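Side-chain contacts in EDD domain protein, DegV family (Ruminococcus gnavus, PDB 3JR7), which is of unknown function but belongs to the DegV family, to which lipid binding is generally assigned, and may bind a lipid: residues I49-D53 with T54-D58; D60-Q64 with E65-L69; Y92-A96 with E97-V101; E165-E168 with C169-E173. All coordinates share one frame; numbering follows the deposited sequence.

Interaction 1. Residues I49-D53 with T54-D58; sequences IQIED and TQWTD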
loop_
_atom_site.group_PDB
_atom_site.type_symbol
_atom_site.label_atom_id
_atom_site.label_comp_id
_atom_site.label_asym_id
_atom_site.label_seq_id
_atom_site.Cartn_x
_atom_site.Cartn_y
_atom_site.Cartn_z
ATOM N N ILE A 49 12.288 6.819 7.470
ATOM C CA ILE A 49 11.896 8.132 6.954
ATOM C C ILE A 49 12.941 9.113 7.436
ATOM O O ILE A 49 13.313 9.072 8.582
ATOM C CB ILE A 49 10.512 8.581 7.454
ATOM C CG1 ILE A 49 9.408 7.691 6.899
ATOM C CG2 ILE A 49 10.221 10.092 7.093
ATOM C CD1 ILE A 49 8.193 7.630 7.832
ATOM N N GLN A 50 13.396 9.956 6.530
ATOM C CA GLN A 50 14.423 10.963 6.801
ATOM C C GLN A 50 13.956 12.361 6.366
ATOM O O GLN A 50 13.671 12.594 5.193
ATOM C CB GLN A 50 15.708 10.566 6.067
ATOM C CG GLN A 50 16.156 9.122 6.454
ATOM C CD GLN A 50 15.643 8.006 5.503
ATOM O OE1 GLN A 50 15.514 8.216 4.291
ATOM N NE2 GLN A 50 15.422 6.812 6.050
ATOM N N ILE A 51 13.855 13.273 7.331
ATOM C CA ILE A 51 13.440 14.661 7.083
ATOM C C ILE A 51 14.425 15.566 7.843
ATOM O O ILE A 51 14.505 15.510 9.062
ATOM C CB ILE A 51 12.027 14.965 7.582
ATOM C CG1 ILE A 51 11.012 14.062 6.891
ATOM C CG2 ILE A 51 11.667 16.454 7.278
ATOM C CD1 ILE A 51 9.735 13.898 7.650
ATOM N N GLU A 52 15.204 16.326 7.105
ATOM C CA GLU A 52 16.265 17.168 7.704
ATOM C C GLU A 52 17.204 16.284 8.524
ATOM O O GLU A 52 17.836 15.418 7.926
ATOM C CB GLU A 52 15.641 18.344 8.460
ATOM C CG GLU A 52 15.011 19.304 7.473
ATOM C CD GLU A 52 14.265 20.475 8.112
ATOM O OE1 GLU A 52 13.663 20.328 9.222
ATOM O OE2 GLU A 52 14.268 21.535 7.448
ATOM N N ASP A 53 17.291 16.447 9.846
ATOM C CA ASP A 53 18.244 15.629 10.660
ATOM C C ASP A 53 17.544 14.600 11.484
ATOM O O ASP A 53 18.157 13.954 12.372
ATOM C CB ASP A 53 19.039 16.526 11.612
ATOM C CG ASP A 53 19.945 17.467 10.877
ATOM O OD1 ASP A 53 20.878 16.980 10.176
ATOM O OD2 ASP A 53 19.694 18.696 10.992
ATOM N N THR A 54 16.247 14.470 11.244
ATOM C CA THR A 54 15.472 13.497 11.927
ATOM C C THR A 54 15.462 12.248 11.029
ATOM O O THR A 54 15.337 12.313 9.814
ATOM C CB THR A 54 14.051 14.013 12.202
ATOM O OG1 THR A 54 14.138 15.259 12.908
ATOM C CG2 THR A 54 13.260 12.989 13.010
ATOM N N GLN A 55 15.662 11.124 11.670
ATOM C CA GLN A 55 15.639 9.854 11.024
ATOM C C GLN A 55 14.704 9.103 11.889
ATOM O O GLN A 55 14.995 8.954 13.088
ATOM C CB GLN A 55 16.972 9.176 11.161
ATOM C CG GLN A 55 17.933 9.471 10.122
ATOM C CD GLN A 55 19.211 8.717 10.399
ATOM O OE1 GLN A 55 19.197 7.684 11.101
ATOM N NE2 GLN A 55 20.327 9.227 9.885
ATOM N N TRP A 56 13.610 8.631 11.308
ATOM C CA TRP A 56 12.614 7.877 12.031
ATOM C C TRP A 56 12.370 6.502 11.382
ATOM O O TRP A 56 12.617 6.319 10.204
ATOM C CB TRP A 56 11.286 8.609 11.958
ATOM C CG TRP A 56 11.058 9.723 12.930
ATOM C CD1 TRP A 56 11.345 9.731 14.271
ATOM C CD2 TRP A 56 10.384 10.949 12.656
ATOM N NE1 TRP A 56 10.908 10.919 14.844
ATOM C CE2 TRP A 56 10.323 11.680 13.866
ATOM C CE3 TRP A 56 9.834 11.506 11.507
ATOM C CZ2 TRP A 56 9.727 12.933 13.946
ATOM C CZ3 TRP A 56 9.245 12.744 11.588
ATOM C CH2 TRP A 56 9.196 13.452 12.796
ATOM N N THR A 57 11.822 5.590 12.161
ATOM C CA THR A 57 11.371 4.310 11.696
ATOM C C THR A 57 9.861 4.421 11.558
ATOM O O THR A 57 9.174 4.979 12.445
ATOM C CB THR A 57 11.825 3.183 12.663
ATOM O OG1 THR A 57 13.257 3.192 12.703
ATOM C CG2 THR A 57 11.365 1.807 12.208
ATOM N N ASP A 58 9.355 3.953 10.407
ATOM C CA ASP A 58 7.926 3.965 10.153
ATOM C C ASP A 58 7.305 2.842 10.938
ATOM O O ASP A 58 7.120 1.738 10.441
ATOM C CB ASP A 58 7.615 3.829 8.654
ATOM C CG ASP A 58 6.115 3.744 8.356
ATOM O OD1 ASP A 58 5.287 4.058 9.259
ATOM O OD2 ASP A 58 5.751 3.349 7.213
#
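I51 and W56 meet through the far ends of their side chains: I51 CD1 comes obliquely to CZ3 of the indole, 4.1 Å away. T54, on the same side of the sheet, lays its methyl CG2 over the centre of the W56 ring, 3.3 Å above the plane; CG2 stands anti to the backbone N of T54 (OG1 at chi1 -55°), which turns the methyl rather than the hydroxyl to the indole. I49 also points to this side, and its CD1 reaches 3.9 Å from CB of D58. On the other side of the sheet Q50 and Q55 touch through their aliphatic parts, CG to CG at 4.1 Å. The frame behind these contacts is a beta hairpin with a two-residue turn. I51 and T54 close a type II' turn with E52 and D53 at its corners, E52 holding a positive phi of 56°. The hydrogen-bonded pair I49–W56 is held by two nearly straight bonds, I49 N to W56 O and W56 N to I49 O, both 2.8 Å. Closer to the turn, I51 N to T54 O and T54 N to I51 O each span 3.0 Å. Further out, K70 of helix 64-73 lies against I51, T54 and W56, while I284 and V287 of helix 283-289 pack on I49. The D58 carboxylate is fixed by S28 OG and by the backbone N of I284, both bonded to OD2.

Interaction 2. Residues D60-Q64 with E65-L69; sequences DSLKQ and EELLL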
loop_
_atom_site.group_PDB
_atom_site.type_symbol
_atom_site.label_atom_id
_atom_site.label_comp_id
_atom_site.label_asym_id
_atom_site.label_seq_id
_atom_site.Cartn_x
_atom_site.Cartn_y
_atom_site.Cartn_z
ATOM N N ASP A 60 4.678 2.057 14.793
ATOM C CA ASP A 60 3.482 2.445 15.544
ATOM C C ASP A 60 3.789 3.498 16.580
ATOM O O ASP A 60 2.887 4.133 17.112
ATOM C CB ASP A 60 2.885 1.192 16.167
ATOM C CG ASP A 60 2.809 0.036 15.124
ATOM O OD1 ASP A 60 1.836 0.094 14.315
ATOM O OD2 ASP A 60 3.745 -0.852 15.065
ATOM N N SER A 61 5.067 3.731 16.815
ATOM C CA SER A 61 5.476 4.768 17.737
ATOM C C SER A 61 5.478 6.148 17.075
ATOM O O SER A 61 5.561 7.171 17.769
ATOM C CB SER A 61 6.856 4.425 18.306
ATOM O OG SER A 61 7.894 4.822 17.417
ATOM N N LEU A 62 5.424 6.212 15.749
ATOM C CA LEU A 62 5.479 7.512 15.071
ATOM C C LEU A 62 4.063 8.005 14.783
ATOM O O LEU A 62 3.349 7.432 13.977
ATOM C CB LEU A 62 6.293 7.458 13.792
ATOM C CG LEU A 62 6.451 8.762 12.990
ATOM C CD1 LEU A 62 7.283 9.872 13.726
ATOM C CD2 LEU A 62 7.066 8.433 11.662
ATOM N N LYS A 63 3.649 9.055 15.473
ATOM C CA LYS A 63 2.279 9.578 15.293
ATOM C C LYS A 63 2.190 10.401 14.048
ATOM O O LYS A 63 3.073 11.197 13.775
ATOM C CB LYS A 63 1.864 10.430 16.495
ATOM C CG LYS A 63 1.743 9.616 17.773
ATOM C CD LYS A 63 0.538 8.682 17.707
ATOM C CE LYS A 63 0.589 7.593 18.783
ATOM N NZ LYS A 63 1.619 6.539 18.434
ATOM N N GLN A 64 1.087 10.222 13.321
ATOM C CA GLN A 64 0.868 10.921 12.050
ATOM C C GLN A 64 1.009 12.437 12.238
ATOM O O GLN A 64 1.596 13.122 11.427
ATOM C CB GLN A 64 -0.528 10.565 11.478
ATOM C CG GLN A 64 -0.751 11.074 10.063
ATOM C CD GLN A 64 -2.138 10.788 9.593
ATOM O OE1 GLN A 64 -2.422 9.732 8.988
ATOM N NE2 GLN A 64 -3.030 11.691 9.907
ATOM N N GLU A 65 0.455 12.955 13.326
ATOM C CA GLU A 65 0.413 14.407 13.506
ATOM C C GLU A 65 1.850 14.915 13.592
ATOM O O GLU A 65 2.253 15.849 12.893
ATOM C CB GLU A 65 -0.443 14.821 14.747
ATOM C CG GLU A 65 -0.224 16.311 15.089
ATOM C CD GLU A 65 -1.258 16.939 16.005
ATOM O OE1 GLU A 65 -2.106 16.238 16.628
ATOM O OE2 GLU A 65 -1.206 18.190 16.087
ATOM N N GLU A 66 2.679 14.249 14.390
ATOM C CA GLU A 66 4.084 14.664 14.474
ATOM C C GLU A 66 4.781 14.604 13.115
ATOM O O GLU A 66 5.618 15.428 12.739
ATOM C CB GLU A 66 4.811 13.783 15.502
ATOM C CG GLU A 66 6.301 14.090 15.565
ATOM C CD GLU A 66 7.048 13.281 16.615
ATOM O OE1 GLU A 66 6.699 12.088 16.830
ATOM O OE2 GLU A 66 8.030 13.845 17.162
ATOM N N LEU A 67 4.463 13.586 12.347
ATOM C CA LEU A 67 5.089 13.475 11.038
ATOM C C LEU A 67 4.612 14.574 10.100
ATOM O O LEU A 67 5.398 15.188 9.408
ATOM C CB LEU A 67 4.765 12.069 10.456
ATOM C CG LEU A 67 5.168 11.778 9.001
ATOM C CD1 LEU A 67 6.658 11.955 8.744
ATOM C CD2 LEU A 67 4.702 10.322 8.693
ATOM N N LEU A 68 3.313 14.825 10.059
ATOM C CA LEU A 68 2.780 15.883 9.186
ATOM C C LEU A 68 3.351 17.245 9.559
ATOM O O LEU A 68 3.616 18.058 8.697
ATOM C CB LEU A 68 1.250 15.916 9.279
ATOM C CG LEU A 68 0.492 14.804 8.517
ATOM C CD1 LEU A 68 -1.036 14.774 8.823
ATOM C CD2 LEU A 68 0.770 14.898 6.991
ATOM N N LEU A 69 3.508 17.498 10.860
ATOM C CA LEU A 69 4.063 18.799 11.315
ATOM C C LEU A 69 5.538 18.926 10.915
ATOM O O LEU A 69 5.983 19.984 10.461
ATOM C CB LEU A 69 3.913 18.949 12.840
ATOM C CG LEU A 69 2.481 19.270 13.308
ATOM C CD1 LEU A 69 2.396 19.075 14.773
ATOM C CD2 LEU A 69 2.023 20.713 12.903
#
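K63 O accepts L67 N at 3.1 Å and Q64 O accepts L68 N at 2.8 Å, the latter bond close to straight at 170°, as the chain leaves the extended run through L62 and K63 and winds into a helix. The side chains of Q64 and L68, one turn apart, lie side by side and point the same way. Q64 is fully extended, with CG anti to its N (chi1 -171°), and this carries NE2 to 3.8 Å from L68 CD1, while CG touches the same methyl at 3.9 Å. At the far end of this side chain OE1 makes a weak hydrogen bond with T281 OG1. L62, still ahead of the helix, sends its two methyls to different partners: CD2 meets L67 CD2 at 4.2 Å, and CD1 comes to 3.9 Å from E66 OE1, the side chains of L62 and E66 crossing at about a right angle. Buried L67 also packs on T286 and V287 of helix 283-289, and T286 touches Q64 and L68 as well. The arrangement is that of a helix N-terminus, with K63 at the N-cap position of helix 64-73 and L62 tucked back against the first turn.

Interaction 3. Residues Y92-A96 with E97-V101; sequences YHCDA and ERIYV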
loop_
_atom_site.group_PDB
_atom_site.type_symbol
_atom_site.label_atom_id
_atom_site.label_comp_id
_atom_site.label_asym_id
_atom_site.label_seq_id
_atom_site.Cartn_x
_atom_site.Cartn_y
_atom_site.Cartn_z
ATOM N N TYR A 92 11.625 -13.795 8.663
ATOM C CA TYR A 92 11.278 -15.107 8.105
ATOM C C TYR A 92 11.603 -16.217 9.111
ATOM O O TYR A 92 10.981 -17.278 9.147
ATOM C CB TYR A 92 12.025 -15.363 6.786
ATOM C CG TYR A 92 11.886 -14.329 5.698
ATOM C CD1 TYR A 92 10.840 -13.390 5.699
ATOM C CD2 TYR A 92 12.800 -14.282 4.647
ATOM C CE1 TYR A 92 10.722 -12.432 4.677
ATOM C CE2 TYR A 92 12.685 -13.368 3.641
ATOM C CZ TYR A 92 11.642 -12.423 3.657
ATOM O OH TYR A 92 11.535 -11.509 2.625
ATOM N N HIS A 93 12.616 -15.991 9.925
ATOM C CA HIS A 93 13.078 -17.020 10.869
ATOM C C HIS A 93 12.162 -17.040 12.100
ATOM O O HIS A 93 12.235 -16.151 12.977
ATOM C CB HIS A 93 14.518 -16.680 11.241
ATOM C CG HIS A 93 15.168 -17.659 12.169
ATOM N ND1 HIS A 93 15.293 -18.998 11.870
ATOM C CD2 HIS A 93 15.798 -17.475 13.349
ATOM C CE1 HIS A 93 15.924 -19.607 12.855
ATOM N NE2 HIS A 93 16.253 -18.702 13.754
ATOM N N CYS A 94 11.279 -18.041 12.144
ATOM C CA CYS A 94 10.271 -18.189 13.199
ATOM C C CYS A 94 9.606 -19.555 13.057
ATOM O O CYS A 94 9.919 -20.314 12.165
ATOM C CB CYS A 94 9.205 -17.099 13.110
ATOM S SG CYS A 94 8.250 -17.166 11.544
ATOM N N ASP A 95 8.656 -19.856 13.928
ATOM C CA ASP A 95 8.031 -21.167 13.982
ATOM C C ASP A 95 6.970 -21.416 12.903
ATOM O O ASP A 95 6.490 -22.548 12.786
ATOM C CB ASP A 95 7.354 -21.366 15.376
ATOM C CG ASP A 95 8.347 -21.640 16.472
ATOM O OD1 ASP A 95 9.537 -21.913 16.197
ATOM O OD2 ASP A 95 7.933 -21.592 17.639
ATOM N N ALA A 96 6.568 -20.379 12.161
ATOM C CA ALA A 96 5.550 -20.529 11.113
ATOM C C ALA A 96 6.151 -21.291 9.954
ATOM O O ALA A 96 7.249 -20.971 9.474
ATOM C CB ALA A 96 4.985 -19.155 10.613
ATOM N N GLU A 97 5.418 -22.266 9.464
ATOM C CA GLU A 97 5.897 -23.053 8.332
ATOM C C GLU A 97 5.893 -22.240 7.036
ATOM O O GLU A 97 6.813 -22.350 6.224
ATOM C CB GLU A 97 4.978 -24.273 8.145
ATOM C CG GLU A 97 5.293 -25.144 6.952
ATOM C CD GLU A 97 4.339 -26.291 6.822
ATOM O OE1 GLU A 97 3.125 -26.124 7.114
ATOM O OE2 GLU A 97 4.796 -27.366 6.417
ATOM N N ARG A 98 4.854 -21.444 6.838
ATOM C CA ARG A 98 4.670 -20.747 5.572
ATOM C C ARG A 98 4.806 -19.248 5.782
ATOM O O ARG A 98 4.122 -18.665 6.616
ATOM C CB ARG A 98 3.298 -21.091 4.991
ATOM C CG ARG A 98 3.069 -22.598 4.864
ATOM C CD ARG A 98 1.739 -22.979 4.259
ATOM N NE ARG A 98 0.632 -22.656 5.123
ATOM C CZ ARG A 98 0.274 -23.325 6.241
ATOM N NH1 ARG A 98 1.003 -24.377 6.678
ATOM N NH2 ARG A 98 -0.817 -22.940 6.934
ATOM N N ILE A 99 5.693 -18.623 5.016
ATOM C CA ILE A 99 5.933 -17.192 5.092
ATOM C C ILE A 99 5.509 -16.492 3.798
ATOM O O ILE A 99 5.973 -16.836 2.705
ATOM C CB ILE A 99 7.399 -16.882 5.341
ATOM C CG1 ILE A 99 7.886 -17.657 6.586
ATOM C CG2 ILE A 99 7.594 -15.331 5.487
ATOM C CD1 ILE A 99 7.239 -17.207 7.934
ATOM N N TYR A 100 4.632 -15.502 3.935
ATOM C CA TYR A 100 4.132 -14.721 2.793
ATOM C C TYR A 100 4.571 -13.301 3.032
ATOM O O TYR A 100 4.341 -12.775 4.099
ATOM C CB TYR A 100 2.600 -14.777 2.736
ATOM C CG TYR A 100 2.025 -16.158 2.627
ATOM C CD1 TYR A 100 2.030 -16.836 1.409
ATOM C CD2 TYR A 100 1.442 -16.778 3.727
ATOM C CE1 TYR A 100 1.524 -18.114 1.304
ATOM C CE2 TYR A 100 0.885 -18.069 3.625
ATOM C CZ TYR A 100 0.943 -18.726 2.402
ATOM O OH TYR A 100 0.414 -19.969 2.264
ATOM N N VAL A 101 5.208 -12.671 2.067
ATOM C CA VAL A 101 5.719 -11.309 2.230
ATOM C C VAL A 101 5.009 -10.410 1.214
ATOM O O VAL A 101 4.891 -10.776 0.023
ATOM C CB VAL A 101 7.251 -11.267 2.034
ATOM C CG1 VAL A 101 7.854 -9.902 2.505
ATOM C CG2 VAL A 101 7.930 -12.434 2.762
#
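Y92 crosses V101 at about a right angle, its ring reaching from the end of helix 85-92 to strand 98-103, a helix-to-strand connection in an alpha/beta fold whose sheet sets this strand parallel to 22-27 and 130-135. V101 CG2 comes closest, 3.4 Å from Y92 CE1, and approaches the ring obliquely. I99, two residues earlier on the same side of the strand, crosses Y92 obliquely too and brings I99 CG2 to 3.8 Å from Y92 CD1. With chi1 at -54°, CG of Y92 lies beside its own N and the ring lies against the strand; its hydroxyl, at the far end, is hydrogen-bonded to A115 O of helix 111-126. With an alanine here, I99 CG2 and V101 CG2 would probably lose the ring they pack against and A115 O its hydroxyl partner. The other arm of I99 turns to the loop: CD1 lies 3.7 Å from C94 SG and 4.0 Å from A96 CB. The loop is drawn together by K129, whose NZ bonds to the carbonyl oxygens of Y92, C94 and A96. Within the loop C94 SG, placed between its own N and carbonyl carbon (chi1 63°), accepts a weak hydrogen bond from A96 N at 3.7 Å.

Interaction 4. Residues E165-E168 with C169-E173; sequences ESVE and CYIEE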
loop_
_atom_site.group_PDB
_atom_site.type_symbol
_atom_site.label_atom_id
_atom_site.label_comp_id
_atom_site.label_asym_id
_atom_site.label_seq_id
_atom_site.Cartn_x
_atom_site.Cartn_y
_atom_site.Cartn_z
ATOM N N GLU A 165 -0.624 -18.898 -5.993
ATOM C CA GLU A 165 -1.355 -18.697 -7.237
ATOM C C GLU A 165 -2.572 -17.786 -7.064
ATOM O O GLU A 165 -2.782 -16.880 -7.896
ATOM C CB GLU A 165 -1.749 -20.036 -7.871
ATOM C CG GLU A 165 -2.589 -19.898 -9.157
ATOM C CD GLU A 165 -2.893 -21.238 -9.858
ATOM O OE1 GLU A 165 -2.940 -22.255 -9.161
ATOM O OE2 GLU A 165 -3.145 -21.256 -11.080
ATOM N N SER A 166 -3.397 -18.023 -6.037
ATOM C CA SER A 166 -4.636 -17.238 -5.856
ATOM C C SER A 166 -4.338 -15.776 -5.585
ATOM O O SER A 166 -5.045 -14.880 -6.078
ATOM C CB SER A 166 -5.537 -17.768 -4.733
ATOM O OG SER A 166 -5.855 -19.115 -5.009
ATOM N N VAL A 167 -3.282 -15.531 -4.816
ATOM C CA VAL A 167 -2.927 -14.173 -4.464
ATOM C C VAL A 167 -2.291 -13.440 -5.634
ATOM O O VAL A 167 -2.578 -12.276 -5.839
ATOM C CB VAL A 167 -2.028 -14.139 -3.224
ATOM C CG1 VAL A 167 -1.482 -12.730 -3.001
ATOM C CG2 VAL A 167 -2.836 -14.666 -1.980
ATOM N N GLU A 168 -1.414 -14.104 -6.390
ATOM C CA GLU A 168 -0.875 -13.496 -7.593
ATOM C C GLU A 168 -2.000 -13.139 -8.571
ATOM O O GLU A 168 -1.920 -12.091 -9.215
ATOM C CB GLU A 168 0.244 -14.334 -8.254
ATOM C CG GLU A 168 1.535 -14.438 -7.417
ATOM C CD GLU A 168 2.438 -13.149 -7.396
ATOM O OE1 GLU A 168 2.038 -12.135 -8.094
ATOM O OE2 GLU A 168 3.556 -13.190 -6.715
ATOM N N CYS A 169 -3.041 -13.973 -8.662
ATOM C CA CYS A 169 -4.210 -13.653 -9.493
ATOM C C CYS A 169 -4.902 -12.391 -8.948
ATOM O O CYS A 169 -5.196 -11.455 -9.687
ATOM C CB CYS A 169 -5.214 -14.822 -9.538
ATOM S SG CYS A 169 -6.826 -14.386 -10.333
ATOM N N TYR A 170 -5.160 -12.382 -7.657
ATOM C CA TYR A 170 -5.729 -11.199 -7.037
ATOM C C TYR A 170 -4.915 -9.926 -7.355
ATOM O O TYR A 170 -5.505 -8.878 -7.696
ATOM C CB TYR A 170 -5.902 -11.378 -5.515
ATOM C CG TYR A 170 -6.385 -10.074 -4.885
ATOM C CD1 TYR A 170 -7.621 -9.540 -5.240
ATOM C CD2 TYR A 170 -5.595 -9.351 -4.003
ATOM C CE1 TYR A 170 -8.054 -8.322 -4.734
ATOM C CE2 TYR A 170 -6.037 -8.142 -3.463
ATOM C CZ TYR A 170 -7.261 -7.632 -3.849
ATOM O OH TYR A 170 -7.704 -6.420 -3.375
ATOM N N ILE A 171 -3.588 -10.005 -7.284
ATOM C CA ILE A 171 -2.736 -8.866 -7.586
ATOM C C ILE A 171 -2.991 -8.367 -9.007
ATOM O O ILE A 171 -3.105 -7.151 -9.258
ATOM C CB ILE A 171 -1.275 -9.217 -7.329
ATOM C CG1 ILE A 171 -1.059 -9.338 -5.788
ATOM C CG2 ILE A 171 -0.341 -8.208 -7.886
ATOM C CD1 ILE A 171 0.326 -9.887 -5.400
ATOM N N GLU A 172 -3.122 -9.308 -9.922
ATOM C CA GLU A 172 -3.415 -8.995 -11.327
ATOM C C GLU A 172 -4.790 -8.325 -11.512
ATOM O O GLU A 172 -4.919 -7.418 -12.328
ATOM C CB GLU A 172 -3.322 -10.308 -12.159
ATOM C CG GLU A 172 -3.500 -10.146 -13.682
ATOM C CD GLU A 172 -4.923 -10.353 -14.170
ATOM O OE1 GLU A 172 -5.815 -10.756 -13.373
ATOM O OE2 GLU A 172 -5.147 -10.121 -15.379
ATOM N N GLU A 173 -5.787 -8.724 -10.721
ATOM C CA GLU A 173 -7.107 -8.080 -10.763
ATOM C C GLU A 173 -7.141 -6.706 -10.110
ATOM O O GLU A 173 -7.964 -5.865 -10.495
ATOM C CB GLU A 173 -8.162 -8.943 -10.067
ATOM C CG GLU A 173 -8.249 -10.325 -10.744
ATOM C CD GLU A 173 -9.022 -11.399 -9.944
ATOM O OE1 GLU A 173 -9.128 -11.380 -8.706
ATOM O OE2 GLU A 173 -9.521 -12.314 -10.601
#
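In the closing turns of helix 160-173, V167 and I171 stand one turn apart on the buried side, crossing obliquely with V167 CG1 4.1 Å from I171 CD1. I171 bends back along the helix: its CG1 sits beside the backbone N (chi1 -71°) and comes within 3.3 Å of V167 O, the same oxygen that accepts I171 N at 2.9 Å. E168 runs beside I171 and points the same way. Its chain folds at chi2 (-75°), which sets E168 OE1 3.9 Å from I171 CD1. OE2 is held by a hydrogen bond with NE2 of H132 in strand 130-135, while OE1, beside the I171 methyl, has R137 as a long, weak ion-pair partner. The pattern is that of an amphipathic alpha helix laid on an alpha/beta layer: F134 of the sheet touches V167, E168 and I171, and I146 of helix 141-155 packs on V167 and I171. Successive i to i+4 bonds carry the backbone through the junction, C169 N to E165 O and Y170 N to S166 O at 3.0 Å each, then E172 N to E168 O at 3.1 Å. The Y170 side chain packs on L145 of helix 141-155, and its OH is bonded to Q174 NE2. S166 OG binds back to the carbonyl oxygen of E162, one turn earlier. C169 lies on the exposed side, and this cysteine has been seen in an interchain disulfide.

Along the chain the four contacts come in series. Interactions 1 and 2 are neighbours, their centres 11 Å apart: the hairpin of strands 42-51 and 54-57 is followed by helix 64-73, and they meet directly where W56 CD2 lies 3.5 Å from L62 CD1 and I51 CD1 lies 3.8 Å from L67 CD1. They thus form one packed unit, hairpin against the following helix. Interaction 3 lies apart on strand 98-103 of the same sheet, its centre 29 Å from that of interaction 1. Interaction 4, about 6 Å from interaction 3 at the nearest atoms, lies across the chain's centre from interactions 1 and 2, on helix 160-173, which packs on F134 of strand 130-135 in that sheet.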